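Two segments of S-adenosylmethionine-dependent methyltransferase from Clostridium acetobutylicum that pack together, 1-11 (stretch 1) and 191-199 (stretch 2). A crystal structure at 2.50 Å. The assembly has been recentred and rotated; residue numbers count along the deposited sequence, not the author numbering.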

# COMPACT_ATOMS: atom_id res chain seq x y z
N ASN A 1 6.39 -1.67 -19.45
CA ASN A 1 6.61 -2.86 -18.58
C ASN A 1 8.06 -2.96 -18.06
O ASN A 1 8.55 -4.05 -17.77
CB ASN A 1 6.21 -4.13 -19.35
CG ASN A 1 6.20 -5.38 -18.48
OD1 ASN A 1 7.18 -6.13 -18.43
ND2 ASN A 1 5.08 -5.62 -17.79
N CYS A 2 8.75 -1.82 -17.92
CA CYS A 2 10.14 -1.80 -17.42
C CYS A 2 10.09 -1.63 -15.90
O CYS A 2 10.25 -2.61 -15.16
CB CYS A 2 10.92 -0.64 -18.07
SG CYS A 2 12.74 -0.63 -17.78
N TYR A 3 9.85 -0.40 -15.45
CA TYR A 3 9.74 -0.11 -14.01
C TYR A 3 8.57 -0.94 -13.48
O TYR A 3 8.51 -1.28 -12.29
CB TYR A 3 9.48 1.38 -13.80
CG TYR A 3 9.31 1.70 -12.43
N ASN A 4 7.63 -1.25 -14.37
CA ASN A 4 6.47 -2.05 -14.01
C ASN A 4 6.95 -3.48 -13.74
O ASN A 4 6.51 -4.12 -12.78
CB ASN A 4 5.43 -2.02 -15.14
CG ASN A 4 4.23 -2.92 -14.87
OD1 ASN A 4 3.60 -2.85 -13.81
ND2 ASN A 4 3.89 -3.76 -15.84
N LYS A 5 7.86 -3.97 -14.58
CA LYS A 5 8.40 -5.31 -14.43
C LYS A 5 9.12 -5.40 -13.09
O LYS A 5 8.92 -6.34 -12.32
CB LYS A 5 9.40 -5.61 -15.56
CG LYS A 5 9.87 -7.06 -15.64
CD LYS A 5 11.12 -7.19 -16.51
CE LYS A 5 12.30 -6.45 -15.86
NZ LYS A 5 13.53 -6.36 -16.71
N PHE A 6 9.96 -4.41 -12.83
CA PHE A 6 10.72 -4.35 -11.60
C PHE A 6 9.77 -4.34 -10.39
O PHE A 6 10.04 -4.99 -9.37
CB PHE A 6 11.60 -3.09 -11.59
CG PHE A 6 12.42 -2.94 -10.34
CD1 PHE A 6 13.46 -3.83 -10.06
CD2 PHE A 6 12.10 -1.97 -9.40
CE1 PHE A 6 14.16 -3.73 -8.86
CE2 PHE A 6 12.80 -1.87 -8.21
CZ PHE A 6 13.83 -2.76 -7.94
N ALA A 7 8.67 -3.61 -10.50
CA ALA A 7 7.69 -3.54 -9.42
C ALA A 7 7.16 -4.94 -9.08
O ALA A 7 6.93 -5.26 -7.91
CB ALA A 7 6.53 -2.63 -9.82
N HIS A 8 6.95 -5.77 -10.10
CA HIS A 8 6.46 -7.13 -9.88
C HIS A 8 7.55 -7.92 -9.18
O HIS A 8 7.28 -8.61 -8.19
CB HIS A 8 6.11 -7.80 -11.21
CG HIS A 8 4.90 -7.23 -11.89
ND1 HIS A 8 3.64 -7.27 -11.32
CD2 HIS A 8 4.75 -6.59 -13.07
CE1 HIS A 8 2.78 -6.68 -12.13
NE2 HIS A 8 3.43 -6.26 -13.20
N ILE A 9 8.77 -7.80 -9.67
CA ILE A 9 9.89 -8.50 -9.07
C ILE A 9 9.97 -8.16 -7.59
O ILE A 9 10.07 -9.05 -6.74
CB ILE A 9 11.22 -8.12 -9.75
CG1 ILE A 9 11.17 -8.51 -11.24
CG2 ILE A 9 12.39 -8.81 -9.05
CD1 ILE A 9 12.36 -8.03 -12.05
N TYR A 10 9.90 -6.87 -7.28
CA TYR A 10 9.98 -6.39 -5.90
C TYR A 10 8.91 -7.01 -5.02
O TYR A 10 9.20 -7.58 -3.97
CB TYR A 10 9.84 -4.86 -5.87
CG TYR A 10 10.22 -4.22 -4.54
CD1 TYR A 10 11.52 -3.78 -4.30
CD2 TYR A 10 9.28 -4.07 -3.53
CE1 TYR A 10 11.88 -3.21 -3.08
CE2 TYR A 10 9.62 -3.51 -2.30
CZ TYR A 10 10.92 -3.08 -2.09
OH TYR A 10 11.26 -2.52 -0.87
N ASP A 11 7.66 -6.89 -5.46
CA ASP A 11 6.53 -7.43 -4.71
C ASP A 11 6.58 -8.94 -4.54
O ASP A 11 6.10 -9.47 -3.54
CB ASP A 11 5.21 -7.05 -5.39
CG ASP A 11 4.79 -5.63 -5.09
OD1 ASP A 11 5.24 -5.09 -4.04
OD2 ASP A 11 4.00 -5.07 -5.88
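Stretch 2 191-199: YKRFDEEHE

Stretch 2 is an extended strand throughout, 191-199, laid across the opening helix of stretch 1, residues 3-11. The two axes approach to 12.0 Å and cross at -63°, the strand running obliquely in the helix's general N-to-C sense. That spacing leaves the contact to side chains: even the CA atoms of Phe-6 and Phe-194 are 9.0 Å apart. Each element presents one face. On the strand, every second residue, Lys-192, Phe-194, Glu-196 and His-198, directs its CA-to-CB bond toward the helix; on the helix, Phe-6 and Tyr-10, one turn apart, direct theirs back.

Aromatic packing holds the centre. The rings of Phe-6 and Phe-194 form an offset stack, centroids 4.3 Å apart and planes at 12°, with Phe-6 CE1 3.8 Å from Phe-194 CG. Aliphatic carbon extends this surface: Glu-196 CG lies at the edge of the Phe-6 ring, 4.0 Å from Phe-6 CZ, and 4.5 Å from Tyr-10 CE1.

Polar contacts mark the ends. His-198 ND1 donates a hydrogen bond to Tyr-10 OH at 3.2 Å, meeting the hydroxyl near the imidazole plane. At the other end, Lys-192 reaches Cys-2 just before the helix, NZ to SG 3.7 Å. Asp-195, whose CA-to-CB bond points away from the helix, makes a salt bridge within the strand, its OD1 2.8 Å from Arg-193 NE.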

# COMPACT_ATOMS: atom_id res chain seq x y z
N TYR A 191 23.70 -6.64 -17.02
CA TYR A 191 22.76 -6.47 -15.93
C TYR A 191 22.56 -4.99 -15.68
O TYR A 191 23.47 -4.19 -15.91
CB TYR A 191 23.28 -7.07 -14.63
CG TYR A 191 23.19 -8.56 -14.53
CD1 TYR A 191 24.09 -9.38 -15.19
CD2 TYR A 191 22.21 -9.16 -13.75
CE1 TYR A 191 24.02 -10.76 -15.08
CE2 TYR A 191 22.12 -10.53 -13.64
CZ TYR A 191 23.03 -11.33 -14.30
OH TYR A 191 22.94 -12.69 -14.19
N LYS A 192 21.37 -4.64 -15.19
CA LYS A 192 21.07 -3.26 -14.86
C LYS A 192 20.89 -3.20 -13.36
O LYS A 192 20.21 -4.04 -12.77
CB LYS A 192 19.80 -2.78 -15.58
CG LYS A 192 19.51 -1.29 -15.34
CD LYS A 192 18.66 -0.66 -16.45
CE LYS A 192 17.20 -1.10 -16.40
NZ LYS A 192 16.38 -0.53 -17.52
N ARG A 193 21.51 -2.21 -12.73
CA ARG A 193 21.42 -2.07 -11.28
C ARG A 193 20.22 -1.23 -10.81
O ARG A 193 19.74 -0.35 -11.52
CB ARG A 193 22.73 -1.48 -10.75
CG ARG A 193 22.79 -1.33 -9.25
CD ARG A 193 24.22 -1.13 -8.75
NE ARG A 193 24.28 -1.07 -7.29
CZ ARG A 193 25.40 -1.10 -6.57
NH1 ARG A 193 26.57 -1.19 -7.18
NH2 ARG A 193 25.34 -1.05 -5.24
N PHE A 194 19.74 -1.55 -9.61
CA PHE A 194 18.61 -0.85 -8.98
C PHE A 194 18.83 -0.73 -7.48
O PHE A 194 18.63 -1.70 -6.76
CB PHE A 194 17.29 -1.61 -9.18
CG PHE A 194 16.75 -1.55 -10.57
CD1 PHE A 194 17.26 -2.37 -11.57
CD2 PHE A 194 15.70 -0.69 -10.88
CE1 PHE A 194 16.74 -2.34 -12.86
CE2 PHE A 194 15.17 -0.65 -12.16
CZ PHE A 194 15.69 -1.47 -13.16
N ASP A 195 19.23 0.44 -7.01
CA ASP A 195 19.43 0.62 -5.58
C ASP A 195 18.19 1.20 -4.91
O ASP A 195 17.84 2.34 -5.17
CB ASP A 195 20.61 1.56 -5.32
CG ASP A 195 21.92 1.01 -5.85
OD1 ASP A 195 22.19 -0.19 -5.62
OD2 ASP A 195 22.68 1.78 -6.48
N GLU A 196 17.53 0.42 -4.06
CA GLU A 196 16.34 0.90 -3.37
C GLU A 196 16.63 1.05 -1.88
O GLU A 196 17.20 0.16 -1.25
CB GLU A 196 15.17 -0.07 -3.53
CG GLU A 196 14.69 -0.27 -4.97
CD GLU A 196 13.82 0.88 -5.49
OE1 GLU A 196 12.72 1.08 -4.94
OE2 GLU A 196 14.25 1.56 -6.45
N GLU A 197 16.24 2.19 -1.33
CA GLU A 197 16.45 2.47 0.08
C GLU A 197 15.17 3.05 0.67
O GLU A 197 14.80 4.18 0.38
CB GLU A 197 17.62 3.44 0.26
CG GLU A 197 17.85 3.86 1.69
CD GLU A 197 19.15 4.63 1.87
OE1 GLU A 197 19.32 5.25 2.96
OE2 GLU A 197 20.01 4.62 0.95
N HIS A 198 14.49 2.26 1.49
CA HIS A 198 13.25 2.71 2.09
C HIS A 198 13.33 2.66 3.61
O HIS A 198 14.16 1.95 4.18
CB HIS A 198 12.08 1.85 1.59
CG HIS A 198 11.97 1.79 0.10
ND1 HIS A 198 11.73 0.61 -0.58
CD2 HIS A 198 12.07 2.75 -0.84
CE1 HIS A 198 11.69 0.86 -1.88
NE2 HIS A 198 11.89 2.15 -2.07
N GLU A 199 12.46 3.42 4.26
CA GLU A 199 12.42 3.48 5.71
C GLU A 199 10.97 3.31 6.14
O GLU A 199 10.09 4.03 5.67
CB GLU A 199 12.95 4.83 6.15
CG GLU A 199 13.51 4.89 7.54
CD GLU A 199 14.42 6.10 7.69
OE1 GLU A 199 13.94 7.24 7.47
OE2 GLU A 199 15.61 5.91 8.02